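Taurocyamine kinase (Schistosoma mansoni, PDB 4WOD) catalyses the reversible, magnesium-dependent transfer of phosphate between ATP and taurocyamine, yielding N-phosphotaurocyamine and ADP. Local coordinates at residues A[115-120]-A[278-283]; A[484-489]-A[638-643]; A[546-551]-A[568-573]. The protein carries 4 engineered substitutions. All blocks are in the same frame, centred on the assembly; numbering follows the deposited sequence.

Interaction 1. Residues A[115-120]-A[278-283]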
ATOM      1  N   ASN A 115      21.165  11.953  11.804  1.00 17.92           N
ATOM      2  CA  ASN A 115      21.357  11.356  13.130  1.00 15.84           C
ATOM      3  C   ASN A 115      20.074  10.725  13.686  1.00 18.03           C
ATOM      4  O   ASN A 115      19.650  11.025  14.799  1.00 16.68           O
ATOM      5  CB  ASN A 115      21.897  12.388  14.117  1.00 22.66           C
ATOM      6  CG  ASN A 115      22.430  11.746  15.383  1.00 27.91           C
ATOM      7  OD1 ASN A 115      22.947  10.627  15.346  1.00 26.66           O
ATOM      8  ND2 ASN A 115      22.289  12.434  16.511  1.00 24.85           N
ATOM      9  N   LEU A 116      19.467   9.859  12.881  1.00 19.91           N
ATOM     10  CA  LEU A 116      18.175   9.245  13.194  1.00 22.27           C
ATOM     11  C   LEU A 116      18.294   7.786  13.624  1.00 20.22           C
ATOM     12  O   LEU A 116      17.311   7.166  14.041  1.00 20.25           O
ATOM     13  CB  LEU A 116      17.245   9.317  11.970  1.00 17.14           C
ATOM     14  CG  LEU A 116      17.055  10.651  11.243  1.00 20.29           C
ATOM     15  CD1 LEU A 116      16.299  10.467   9.905  1.00 18.60           C
ATOM     16  CD2 LEU A 116      16.356  11.673  12.134  1.00 22.12           C
ATOM     17  N   VAL A 117      19.482   7.217  13.510  1.00 13.96           N
ATOM     18  CA  VAL A 117      19.601   5.781  13.710  1.00 18.00           C
ATOM     19  C   VAL A 117      19.982   5.417  15.149  1.00 17.79           C
ATOM     20  O   VAL A 117      21.051   5.772  15.627  1.00 19.47           O
ATOM     21  CB  VAL A 117      20.635   5.172  12.737  1.00 16.26           C
ATOM     22  CG1 VAL A 117      20.792   3.695  13.002  1.00 15.84           C
ATOM     23  CG2 VAL A 117      20.205   5.398  11.309  1.00 18.42           C
ATOM     24  N   VAL A 118      19.103   4.690  15.830  1.00 18.61           N
ATOM     25  CA  VAL A 118      19.353   4.228  17.199  1.00 18.57           C
ATOM     26  C   VAL A 118      20.389   3.107  17.242  1.00 20.83           C
ATOM     27  O   VAL A 118      21.315   3.100  18.062  1.00 18.32           O
ATOM     28  CB  VAL A 118      18.058   3.697  17.850  1.00 20.59           C
ATOM     29  CG1 VAL A 118      18.327   3.209  19.272  1.00 22.87           C
ATOM     30  CG2 VAL A 118      16.972   4.741  17.814  1.00 23.03           C
ATOM     31  N   SER A 119      20.197   2.134  16.364  1.00 18.59           N
ATOM     32  CA  SER A 119      21.066   0.968  16.329  1.00 21.62           C
ATOM     33  C   SER A 119      21.045   0.319  14.956  1.00 20.16           C
ATOM     34  O   SER A 119      20.154   0.573  14.135  1.00 16.15           O
ATOM     35  CB  SER A 119      20.653  -0.051  17.396  1.00 20.76           C
ATOM     36  OG  SER A 119      19.330  -0.487  17.151  1.00 24.49           O
ATOM     37  N   THR A 120      22.052  -0.519  14.730  1.00 17.36           N
ATOM     38  CA  THR A 120      22.271  -1.177  13.463  1.00 17.67           C
ATOM     39  C   THR A 120      22.549  -2.631  13.787  1.00 20.54           C
ATOM     40  O   THR A 120      23.230  -2.943  14.767  1.00 16.67           O
ATOM     41  CB  THR A 120      23.459  -0.556  12.691  1.00 18.71           C
ATOM     42  OG1 THR A 120      23.199   0.823  12.425  1.00 18.84           O
ATOM     43  CG2 THR A 120      23.728  -1.293  11.372  1.00 15.16           C
ATOM     44  N   ALA A 278      20.008  -7.202   7.080  1.00 16.70           N
ATOM     45  CA  ALA A 278      20.713  -6.037   7.582  1.00 17.83           C
ATOM     46  C   ALA A 278      19.669  -5.003   7.893  1.00 16.94           C
ATOM     47  O   ALA A 278      18.805  -4.754   7.066  1.00 15.94           O
ATOM     48  CB  ALA A 278      21.686  -5.508   6.555  1.00 15.98           C
ATOM     49  N   SER A 279      19.763  -4.359   9.041  1.00 19.29           N
ATOM     50  CA  SER A 279      18.731  -3.391   9.386  1.00 21.67           C
ATOM     51  C   SER A 279      19.194  -2.295  10.342  1.00 17.66           C
ATOM     52  O   SER A 279      20.213  -2.434  11.016  1.00 18.22           O
ATOM     53  CB  SER A 279      17.549  -4.128  10.000  1.00 22.85           C
ATOM     54  OG  SER A 279      17.873  -4.491  11.318  1.00 22.68           O
ATOM     55  N   VAL A 280      18.422  -1.210  10.395  1.00 19.35           N
ATOM     56  CA  VAL A 280      18.553  -0.193  11.435  1.00 16.40           C
ATOM     57  C   VAL A 280      17.215   0.023  12.126  1.00 22.12           C
ATOM     58  O   VAL A 280      16.157  -0.186  11.516  1.00 19.64           O
ATOM     59  CB  VAL A 280      19.026   1.171  10.880  1.00 19.11           C
ATOM     60  CG1 VAL A 280      20.429   1.063  10.380  1.00 17.71           C
ATOM     61  CG2 VAL A 280      18.055   1.695   9.758  1.00 15.38           C
ATOM     62  N   HIS A 281      17.274   0.422  13.396  1.00 19.79           N
ATOM     63  CA  HIS A 281      16.129   1.046  14.059  1.00 25.30           C
ATOM     64  C   HIS A 281      16.260   2.550  13.870  1.00 23.73           C
ATOM     65  O   HIS A 281      17.208   3.161  14.371  1.00 19.15           O
ATOM     66  CB  HIS A 281      16.075   0.704  15.545  1.00 21.58           C
ATOM     67  CG  HIS A 281      15.391  -0.588  15.843  1.00 31.68           C
ATOM     68  ND1 HIS A 281      15.678  -1.754  15.167  1.00 33.32           N
ATOM     69  CD2 HIS A 281      14.427  -0.900  16.741  1.00 34.98           C
ATOM     70  CE1 HIS A 281      14.923  -2.731  15.636  1.00 34.58           C
ATOM     71  NE2 HIS A 281      14.155  -2.239  16.593  1.00 42.07           N
ATOM     72  N   ALA A 282      15.332   3.152  13.136  1.00 20.57           N
ATOM     73  CA  ALA A 282      15.478   4.564  12.811  1.00 20.36           C
ATOM     74  C   ALA A 282      14.238   5.357  13.186  1.00 23.37           C
ATOM     75  O   ALA A 282      13.129   4.840  13.091  1.00 22.82           O
ATOM     76  CB  ALA A 282      15.771   4.736  11.331  1.00 20.18           C
ATOM     77  N   LYS A 283      14.439   6.614  13.573  1.00 19.87           N
ATOM     78  CA  LYS A 283      13.346   7.562  13.814  1.00 23.04           C
ATOM     79  C   LYS A 283      12.934   8.277  12.530  1.00 21.79           C
ATOM     80  O   LYS A 283      13.575   9.246  12.118  1.00 24.35           O
ATOM     81  CB  LYS A 283      13.737   8.603  14.867  1.00 26.62           C
ATOM     82  CG  LYS A 283      14.067   8.049  16.240  1.00 32.78           C
ATOM     83  CD  LYS A 283      15.094   8.941  16.930  1.00 39.56           C
ATOM     84  CE  LYS A 283      16.223   8.145  17.586  1.00 35.12           C
ATOM     85  NZ  LYS A 283      17.475   8.961  17.762  1.00 44.87           N
TER
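Val-117 with Ala-282 and Thr-120 with Val-280 are antiparallel non-hydrogen-bonded pairs, so three residues advance on the first strand where two advance on the second, and the chain turns a corner at Val-118. Three backbone bonds hold this irregular stretch: Lys-283 N to Leu-116 O, His-281 N to Ser-119 O, and Val-118 N to His-281 O, the last at 2.8 Å. On one face the methyls of Val-117 and Val-280 pack together, with Thr-120 alongside. Val-280 CG1, anti to its carbonyl carbon (chi1 -67°), meets Val-117 CG1 at 3.7 Å, the two side chains crossing at about a right angle. Val-280 CG1 also lies 3.5 Å from Thr-120 OG1, these two side chains pointing the same way; the polar need of Thr-120 OG1 is met by Gly-233 O. Val-118, at the corner, is packed by Lys-283, whose chain bends at chi3 and brings CE to 3.5 Å from Val-118 CG2, tighter than usual van der Waals contact. On the other face, Ser-119 OG lies 3.8 Å from His-281 CB, while the imidazole leads away and bonds through NE2 to Glu-310. Such a pairing of strands 117-126 and 277-283 belongs to the antiparallel sheet of the phosphagen kinase catalytic domain, and Ser-119, Thr-120 and residues 278-281 are predicted to contribute to its ATP site.

Interaction 2. Residues A[484-489]-A[638-643]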
ATOM      1  N   ARG A 484     -28.064   9.012 -14.960  1.00 22.48           N
ATOM      2  CA  ARG A 484     -27.365   9.501 -13.795  1.00 16.28           C
ATOM      3  C   ARG A 484     -26.868  10.912 -14.113  1.00 16.13           C
ATOM      4  O   ARG A 484     -26.407  11.174 -15.230  1.00 17.95           O
ATOM      5  CB  ARG A 484     -26.200   8.549 -13.454  1.00 18.47           C
ATOM      6  CG  ARG A 484     -25.379   8.827 -12.165  1.00 18.94           C
ATOM      7  CD  ARG A 484     -24.139   7.897 -12.168  1.00 17.89           C
ATOM      8  NE  ARG A 484     -23.287   7.938 -10.969  1.00 20.59           N
ATOM      9  CZ  ARG A 484     -22.175   8.667 -10.852  1.00 25.88           C
ATOM     10  NH1 ARG A 484     -21.791   9.456 -11.839  1.00 23.30           N
ATOM     11  NH2 ARG A 484     -21.445   8.621  -9.738  1.00 26.27           N
ATOM     12  N   VAL A 485     -27.012  11.829 -13.165  1.00 17.04           N
ATOM     13  CA  VAL A 485     -26.291  13.105 -13.240  1.00 16.90           C
ATOM     14  C   VAL A 485     -25.669  13.354 -11.881  1.00 14.41           C
ATOM     15  O   VAL A 485     -26.311  13.174 -10.866  1.00 16.46           O
ATOM     16  CB  VAL A 485     -27.182  14.316 -13.628  1.00 14.91           C
ATOM     17  CG1 VAL A 485     -26.299  15.561 -13.883  1.00 14.82           C
ATOM     18  CG2 VAL A 485     -28.009  14.005 -14.848  1.00 17.71           C
ATOM     19  N   ARG A 486     -24.409  13.766 -11.858  1.00 17.62           N
ATOM     20  CA  ARG A 486     -23.799  14.127 -10.595  1.00 16.02           C
ATOM     21  C   ARG A 486     -23.067  15.463 -10.690  1.00 19.31           C
ATOM     22  O   ARG A 486     -22.752  15.934 -11.796  1.00 18.26           O
ATOM     23  CB  ARG A 486     -22.833  13.037 -10.120  1.00 17.45           C
ATOM     24  CG  ARG A 486     -21.610  12.813 -10.975  1.00 18.63           C
ATOM     25  CD  ARG A 486     -20.425  13.743 -10.613  1.00 20.96           C
ATOM     26  NE  ARG A 486     -19.209  13.380 -11.348  1.00 19.61           N
ATOM     27  CZ  ARG A 486     -18.290  14.236 -11.788  1.00 23.06           C
ATOM     28  NH1 ARG A 486     -18.429  15.540 -11.600  1.00 23.09           N
ATOM     29  NH2 ARG A 486     -17.222  13.775 -12.429  1.00 25.37           N
ATOM     30  N   VAL A 487     -22.781  16.043  -9.526  1.00 14.76           N
ATOM     31  CA  VAL A 487     -21.866  17.188  -9.449  1.00 16.43           C
ATOM     32  C   VAL A 487     -20.891  17.031  -8.296  1.00 19.17           C
ATOM     33  O   VAL A 487     -21.185  16.338  -7.316  1.00 19.24           O
ATOM     34  CB  VAL A 487     -22.609  18.538  -9.272  1.00 14.52           C
ATOM     35  CG1 VAL A 487     -23.434  18.893 -10.526  1.00 15.80           C
ATOM     36  CG2 VAL A 487     -23.464  18.515  -8.013  1.00 21.86           C
ATOM     37  N   GLY A 488     -19.727  17.675  -8.414  1.00 14.94           N
ATOM     38  CA  GLY A 488     -18.847  17.851  -7.277  1.00 14.38           C
ATOM     39  C   GLY A 488     -19.117  19.174  -6.576  1.00 16.41           C
ATOM     40  O   GLY A 488     -19.536  20.121  -7.227  1.00 16.02           O
ATOM     41  N   ARG A 489     -18.909  19.231  -5.255  1.00 14.19           N
ATOM     42  CA  ARG A 489     -18.964  20.503  -4.510  1.00 12.48           C
ATOM     43  C   ARG A 489     -17.915  20.530  -3.403  1.00 16.53           C
ATOM     44  O   ARG A 489     -17.597  19.505  -2.794  1.00 14.56           O
ATOM     45  CB  ARG A 489     -20.356  20.762  -3.894  1.00 14.32           C
ATOM     46  CG  ARG A 489     -21.493  21.064  -4.887  1.00 13.20           C
ATOM     47  CD  ARG A 489     -21.357  22.476  -5.546  1.00 13.86           C
ATOM     48  NE  ARG A 489     -22.461  22.815  -6.458  1.00 14.97           N
ATOM     49  CZ  ARG A 489     -22.520  22.511  -7.753  1.00 13.37           C
ATOM     50  NH1 ARG A 489     -21.542  21.837  -8.338  1.00 13.73           N
ATOM     51  NH2 ARG A 489     -23.579  22.874  -8.473  1.00 15.40           N
ATOM     52  N   SER A 638     -18.932  21.297 -12.790  1.00 14.40           N
ATOM     53  CA  SER A 638     -18.562  20.071 -12.104  1.00 20.08           C
ATOM     54  C   SER A 638     -19.584  18.975 -12.355  1.00 17.11           C
ATOM     55  O   SER A 638     -19.802  18.142 -11.493  1.00 20.87           O
ATOM     56  CB  SER A 638     -18.425  20.303 -10.601  1.00 19.27           C
ATOM     57  OG  SER A 638     -17.768  19.198 -10.006  1.00 25.95           O
ATOM     58  N   MET A 639     -20.216  19.009 -13.520  1.00 16.47           N
ATOM     59  CA  MET A 639     -21.395  18.194 -13.797  1.00 15.93           C
ATOM     60  C   MET A 639     -21.112  17.132 -14.816  1.00 16.60           C
ATOM     61  O   MET A 639     -20.600  17.411 -15.898  1.00 22.51           O
ATOM     62  CB  MET A 639     -22.555  19.050 -14.295  1.00 17.97           C
ATOM     63  CG  MET A 639     -23.814  18.242 -14.603  1.00 21.86           C
ATOM     64  SD  MET A 639     -25.264  19.273 -14.925  1.00 24.02           S
ATOM     65  CE  MET A 639     -25.750  19.661 -13.223  1.00 19.34           C
ATOM     66  N   ARG A 640     -21.476  15.909 -14.466  1.00 21.13           N
ATOM     67  CA  ARG A 640     -21.383  14.796 -15.373  1.00 19.98           C
ATOM     68  C   ARG A 640     -22.730  14.093 -15.441  1.00 16.96           C
ATOM     69  O   ARG A 640     -23.180  13.501 -14.457  1.00 18.78           O
ATOM     70  CB  ARG A 640     -20.273  13.830 -14.930  1.00 20.89           C
ATOM     71  CG  ARG A 640     -20.059  12.634 -15.860  1.00 23.49           C
ATOM     72  CD  ARG A 640     -18.999  11.700 -15.252  1.00 23.12           C
ATOM     73  NE  ARG A 640     -18.687  10.533 -16.071  1.00 30.09           N
ATOM     74  CZ  ARG A 640     -19.424   9.425 -16.127  1.00 33.57           C
ATOM     75  NH1 ARG A 640     -20.548   9.328 -15.428  1.00 34.56           N
ATOM     76  NH2 ARG A 640     -19.041   8.409 -16.890  1.00 33.30           N
ATOM     77  N   ALA A 641     -23.385  14.217 -16.593  1.00 20.72           N
ATOM     78  CA  ALA A 641     -24.608  13.477 -16.879  1.00 20.50           C
ATOM     79  C   ALA A 641     -24.274  12.290 -17.763  1.00 21.67           C
ATOM     80  O   ALA A 641     -23.495  12.403 -18.712  1.00 24.11           O
ATOM     81  CB  ALA A 641     -25.628  14.354 -17.555  1.00 21.39           C
ATOM     82  N   SER A 642     -24.893  11.157 -17.489  1.00 21.92           N
ATOM     83  CA  SER A 642     -24.497   9.958 -18.186  1.00 19.35           C
ATOM     84  C   SER A 642     -25.645   8.990 -18.338  1.00 22.81           C
ATOM     85  O   SER A 642     -26.653   9.085 -17.633  1.00 22.35           O
ATOM     86  CB  SER A 642     -23.332   9.286 -17.453  1.00 21.25           C
ATOM     87  OG  SER A 642     -23.747   8.781 -16.200  1.00 22.17           O
ATOM     88  N   VAL A 643     -25.492   8.071 -19.285  1.00 23.94           N
ATOM     89  CA  VAL A 643     -26.433   6.970 -19.459  1.00 24.60           C
ATOM     90  C   VAL A 643     -25.687   5.668 -19.640  1.00 25.09           C
ATOM     91  O   VAL A 643     -24.572   5.643 -20.158  1.00 28.85           O
ATOM     92  CB  VAL A 643     -27.369   7.166 -20.688  1.00 24.77           C
ATOM     93  CG1 VAL A 643     -28.328   8.317 -20.459  1.00 25.95           C
ATOM     94  CG2 VAL A 643     -26.556   7.353 -21.976  1.00 24.51           C
TER
HETATM   95  O   HOH W   1     -23.038  10.819 -14.379  1.00 21.94           O
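Arg-486 turns its guanidinium flat against the side chain of Arg-640, with Arg-640 CB 3.7 Å above the plane and over its centre. Its chi1 of 66° places CG between the backbone N and the carbonyl carbon, and the chain then bends at chi2, folding the guanidinium over Arg-640. The two guanidinium planes are only 19° apart, yet each group has its own partner: Arg-486 NH1 bonds to Asn-634, and Arg-640 NH2 forms a salt bridge with Asp-684. Arg-484 and Arg-640 are both extended from CG to NE, and here the planes stand 75° apart, with the NH1 atoms of Arg-484 and Arg-640 3.8 Å from each other. A water lies between them, its oxygen accepting from Arg-484 NH1 at 3.1 Å and only weakly from Arg-640 NH1. The same water oxygen donates to Arg-640 O at 2.7 Å and also bonds to Ser-642 OG. On the opposite face Val-485 CG1 meets Met-639 CG at 3.7 Å, and Met-639, turning at chi3, brings CE to 3.6 Å from Val-487 CG1. Ser-638 closes the end of the pairing, its OG and O both accepting from Gly-488 N. The strands run antiparallel, the second being flanked by strand 682-687 and the first by strand 588-595; helix 599-614 covers the valine face through Leu-599, Leu-606 and Ile-610.

Interaction 3. Residues A[546-551]-A[568-573]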
ATOM      1  N   PHE A 546     -22.241   0.278  -3.902  1.00 30.62           N
ATOM      2  CA  PHE A 546     -22.039   1.618  -3.372  1.00 28.51           C
ATOM      3  C   PHE A 546     -20.785   1.540  -2.519  1.00 28.72           C
ATOM      4  O   PHE A 546     -20.856   1.365  -1.309  1.00 28.25           O
ATOM      5  CB  PHE A 546     -23.235   2.104  -2.551  1.00 27.40           C
ATOM      6  CG  PHE A 546     -24.505   2.241  -3.340  1.00 27.70           C
ATOM      7  CD1 PHE A 546     -24.484   2.267  -4.726  1.00 25.36           C
ATOM      8  CD2 PHE A 546     -25.731   2.344  -2.685  1.00 25.94           C
ATOM      9  CE1 PHE A 546     -25.659   2.386  -5.449  1.00 28.92           C
ATOM     10  CE2 PHE A 546     -26.907   2.471  -3.400  1.00 25.04           C
ATOM     11  CZ  PHE A 546     -26.875   2.492  -4.783  1.00 26.41           C
ATOM     12  N   LEU A 547     -19.634   1.630  -3.175  1.00 26.34           N
ATOM     13  CA  LEU A 547     -18.367   1.384  -2.508  1.00 27.13           C
ATOM     14  C   LEU A 547     -17.681   2.675  -2.117  1.00 25.76           C
ATOM     15  O   LEU A 547     -17.824   3.695  -2.765  1.00 27.63           O
ATOM     16  CB  LEU A 547     -17.434   0.565  -3.408  1.00 31.09           C
ATOM     17  CG  LEU A 547     -18.010  -0.737  -3.970  1.00 33.75           C
ATOM     18  CD1 LEU A 547     -17.103  -1.277  -5.068  1.00 36.07           C
ATOM     19  CD2 LEU A 547     -18.202  -1.752  -2.854  1.00 30.18           C
ATOM     20  N   PHE A 548     -16.903   2.611  -1.053  1.00 26.17           N
ATOM     21  CA  PHE A 548     -16.086   3.737  -0.671  1.00 25.90           C
ATOM     22  C   PHE A 548     -14.894   3.105   0.037  1.00 24.78           C
ATOM     23  O   PHE A 548     -14.890   2.926   1.256  1.00 25.34           O
ATOM     24  CB  PHE A 548     -16.899   4.716   0.196  1.00 28.95           C
ATOM     25  CG  PHE A 548     -16.213   6.038   0.466  1.00 27.50           C
ATOM     26  CD1 PHE A 548     -14.915   6.273   0.054  1.00 24.49           C
ATOM     27  CD2 PHE A 548     -16.907   7.068   1.092  1.00 26.79           C
ATOM     28  CE1 PHE A 548     -14.304   7.476   0.306  1.00 27.99           C
ATOM     29  CE2 PHE A 548     -16.300   8.284   1.335  1.00 22.65           C
ATOM     30  CZ  PHE A 548     -14.993   8.480   0.940  1.00 21.55           C
ATOM     31  N   LYS A 549     -13.915   2.708  -0.769  1.00 26.14           N
ATOM     32  CA  LYS A 549     -12.730   2.023  -0.280  1.00 29.30           C
ATOM     33  C   LYS A 549     -11.492   2.901  -0.436  1.00 27.87           C
ATOM     34  O   LYS A 549     -11.461   3.808  -1.263  1.00 31.95           O
ATOM     35  CB  LYS A 549     -12.529   0.701  -1.028  1.00 31.53           C
ATOM     36  CG  LYS A 549     -13.821  -0.028  -1.349  1.00 34.57           C
ATOM     37  CD  LYS A 549     -13.563  -1.274  -2.188  1.00 45.65           C
ATOM     38  CE  LYS A 549     -12.638  -2.246  -1.478  1.00 47.81           C
ATOM     39  NZ  LYS A 549     -13.078  -3.656  -1.690  1.00 58.20           N
ATOM     40  N   ASN A 550     -10.463   2.616   0.349  1.00 31.25           N
ATOM     41  CA  ASN A 550      -9.197   3.317   0.201  1.00 28.29           C
ATOM     42  C   ASN A 550      -8.271   2.528  -0.706  1.00 28.95           C
ATOM     43  O   ASN A 550      -7.214   2.087  -0.278  1.00 31.90           O
ATOM     44  CB  ASN A 550      -8.548   3.556   1.572  1.00 31.70           C
ATOM     45  CG  ASN A 550      -8.360   2.272   2.374  1.00 31.91           C
ATOM     46  OD1 ASN A 550      -8.852   1.207   1.999  1.00 28.79           O
ATOM     47  ND2 ASN A 550      -7.644   2.376   3.487  1.00 30.20           N
ATOM     48  N   ASP A 551      -8.670   2.348  -1.961  1.00 27.25           N
ATOM     49  CA  ASP A 551      -7.926   1.473  -2.865  1.00 32.62           C
ATOM     50  C   ASP A 551      -7.461   2.102  -4.185  1.00 33.87           C
ATOM     51  O   ASP A 551      -6.932   1.391  -5.032  1.00 36.18           O
ATOM     52  CB  ASP A 551      -8.771   0.246  -3.196  1.00 36.50           C
ATOM     53  CG  ASP A 551      -9.997   0.598  -4.013  1.00 43.59           C
ATOM     54  OD1 ASP A 551     -10.395   1.787  -4.005  1.00 37.30           O
ATOM     55  OD2 ASP A 551     -10.564  -0.309  -4.661  1.00 51.58           O
ATOM     56  N   ARG A 568     -15.687  10.206   6.619  1.00 20.21           N
ATOM     57  CA  ARG A 568     -16.196   9.697   5.348  1.00 19.75           C
ATOM     58  C   ARG A 568     -17.528   8.967   5.523  1.00 19.70           C
ATOM     59  O   ARG A 568     -17.772   8.359   6.561  1.00 18.80           O
ATOM     60  CB  ARG A 568     -15.214   8.725   4.685  1.00 21.36           C
ATOM     61  CG  ARG A 568     -13.996   9.354   4.004  1.00 22.71           C
ATOM     62  CD  ARG A 568     -12.965   9.796   5.020  1.00 20.82           C
ATOM     63  NE  ARG A 568     -11.650   9.977   4.407  1.00 17.91           N
ATOM     64  CZ  ARG A 568     -10.502   9.929   5.074  1.00 21.67           C
ATOM     65  NH1 ARG A 568     -10.499   9.680   6.387  1.00 17.07           N
ATOM     66  NH2 ARG A 568      -9.360  10.107   4.424  1.00 18.14           N
ATOM     67  N   GLY A 569     -18.371   8.997   4.491  1.00 21.20           N
ATOM     68  CA  GLY A 569     -19.634   8.282   4.564  1.00 20.49           C
ATOM     69  C   GLY A 569     -20.437   8.366   3.284  1.00 23.25           C
ATOM     70  O   GLY A 569     -20.079   9.085   2.355  1.00 17.65           O
ATOM     71  N   ILE A 570     -21.525   7.603   3.245  1.00 20.11           N
ATOM     72  CA  ILE A 570     -22.428   7.577   2.118  1.00 15.23           C
ATOM     73  C   ILE A 570     -23.839   7.861   2.616  1.00 19.16           C
ATOM     74  O   ILE A 570     -24.283   7.261   3.594  1.00 18.57           O
ATOM     75  CB  ILE A 570     -22.399   6.210   1.386  1.00 20.49           C
ATOM     76  CG1 ILE A 570     -20.980   5.894   0.889  1.00 18.76           C
ATOM     77  CG2 ILE A 570     -23.400   6.200   0.210  1.00 16.65           C
ATOM     78  CD1 ILE A 570     -20.840   4.503   0.306  1.00 25.89           C
ATOM     79  N   PHE A 571     -24.526   8.773   1.928  1.00 16.50           N
ATOM     80  CA  PHE A 571     -25.938   9.080   2.167  1.00 18.82           C
ATOM     81  C   PHE A 571     -26.752   8.632   0.952  1.00 16.47           C
ATOM     82  O   PHE A 571     -26.309   8.778  -0.179  1.00 15.70           O
ATOM     83  CB  PHE A 571     -26.132  10.587   2.408  1.00 18.68           C
ATOM     84  CG  PHE A 571     -27.581  11.033   2.461  1.00 18.33           C
ATOM     85  CD1 PHE A 571     -28.272  11.029   3.657  1.00 16.19           C
ATOM     86  CD2 PHE A 571     -28.231  11.488   1.315  1.00 17.25           C
ATOM     87  CE1 PHE A 571     -29.603  11.439   3.719  1.00 17.06           C
ATOM     88  CE2 PHE A 571     -29.567  11.913   1.361  1.00 14.96           C
ATOM     89  CZ  PHE A 571     -30.248  11.886   2.567  1.00 18.04           C
ATOM     90  N   HIS A 572     -27.935   8.074   1.174  1.00 20.26           N
ATOM     91  CA  HIS A 572     -28.880   7.983   0.074  1.00 14.33           C
ATOM     92  C   HIS A 572     -30.310   7.913   0.577  1.00 16.32           C
ATOM     93  O   HIS A 572     -30.560   7.623   1.748  1.00 14.44           O
ATOM     94  CB  HIS A 572     -28.566   6.791  -0.854  1.00 19.51           C
ATOM     95  CG  HIS A 572     -28.635   5.440  -0.203  1.00 21.56           C
ATOM     96  ND1 HIS A 572     -29.780   4.943   0.387  1.00 21.93           N
ATOM     97  CD2 HIS A 572     -27.703   4.460  -0.097  1.00 23.53           C
ATOM     98  CE1 HIS A 572     -29.542   3.728   0.852  1.00 25.16           C
ATOM     99  NE2 HIS A 572     -28.290   3.410   0.569  1.00 26.11           N
ATOM    100  N   ASN A 573     -31.245   8.192  -0.324  1.00 12.31           N
ATOM    101  CA  ASN A 573     -32.654   8.066   0.008  1.00 18.63           C
ATOM    102  C   ASN A 573     -33.049   6.589  -0.066  1.00 18.06           C
ATOM    103  O   ASN A 573     -32.234   5.728  -0.446  1.00 17.19           O
ATOM    104  CB  ASN A 573     -33.525   8.937  -0.916  1.00 19.58           C
ATOM    105  CG  ASN A 573     -33.352   8.621  -2.406  1.00 18.23           C
ATOM    106  OD1 ASN A 573     -32.577   7.749  -2.793  1.00 19.22           O
ATOM    107  ND2 ASN A 573     -34.102   9.337  -3.248  1.00 18.74           N
TER
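Phe-548 packs its ring obliquely on the aliphatic part of Arg-568, Phe-548 CZ lying 3.3 Å from Arg-568 CG and Phe-548 CE2 3.5 Å from Arg-568 CB. The side chains cross at about a right angle, and the guanidinium, turned 79° from the ring, leads away to bond with the carbonyls of Arg-562, Gly-560 and Val-566. Ile-570 adds its terminal methyl, CD1, which sits 3.9 Å from Phe-548 CB and 3.5 Å from Phe-546 O. With chi2 at 173° the chain is extended and carries CD1 toward both. The aromatic component is Phe-546 with His-572. Their ring planes are inclined at 65° and the centroids are 5.7 Å apart, with Phe-546 CD2 and His-572 CD2 at 3.9 Å, an oblique meeting. Polar bonding lies within or beyond the segments: His-572 ND1 donates to Asn-573 O at 2.7 Å, from above the carbonyl plane, and Leu-547 O accepts from Trp-581 NE1. Segment 546-551, which follows helix 535-543 and precedes helix 553-558, runs alongside strand 569-573, in roughly the opposite direction over residues 546-548, without backbone pairing. The strand itself pairs with strands 525-529 and 578-582; Leu-541 of helix 535-543 and Trp-581 and Leu-579 of strand 578-582 border the contact.

Overall arrangement
Interactions 1 and 2 join equivalent strand pairs, 117-126 with 277-283 and 480-489 with 639-646, in the two approximate repeats, at the same place in the two strand orders. Their centres are about 50 Å apart, on opposite sides of the chain's centre. Interaction 3 is nested in the loop that interaction 2 closes; the centres of these two lie about 17 Å apart, and their nearest atoms about 8 Å. Both reach the same sheet and lie near Arg-589, a predicted ATP-site residue: its side chain is about 3 Å from that of Arg-484 and about 7 Å from that of Phe-548. Bound arginine lies about 14 Å from the Ser-279 side chain of interaction 1.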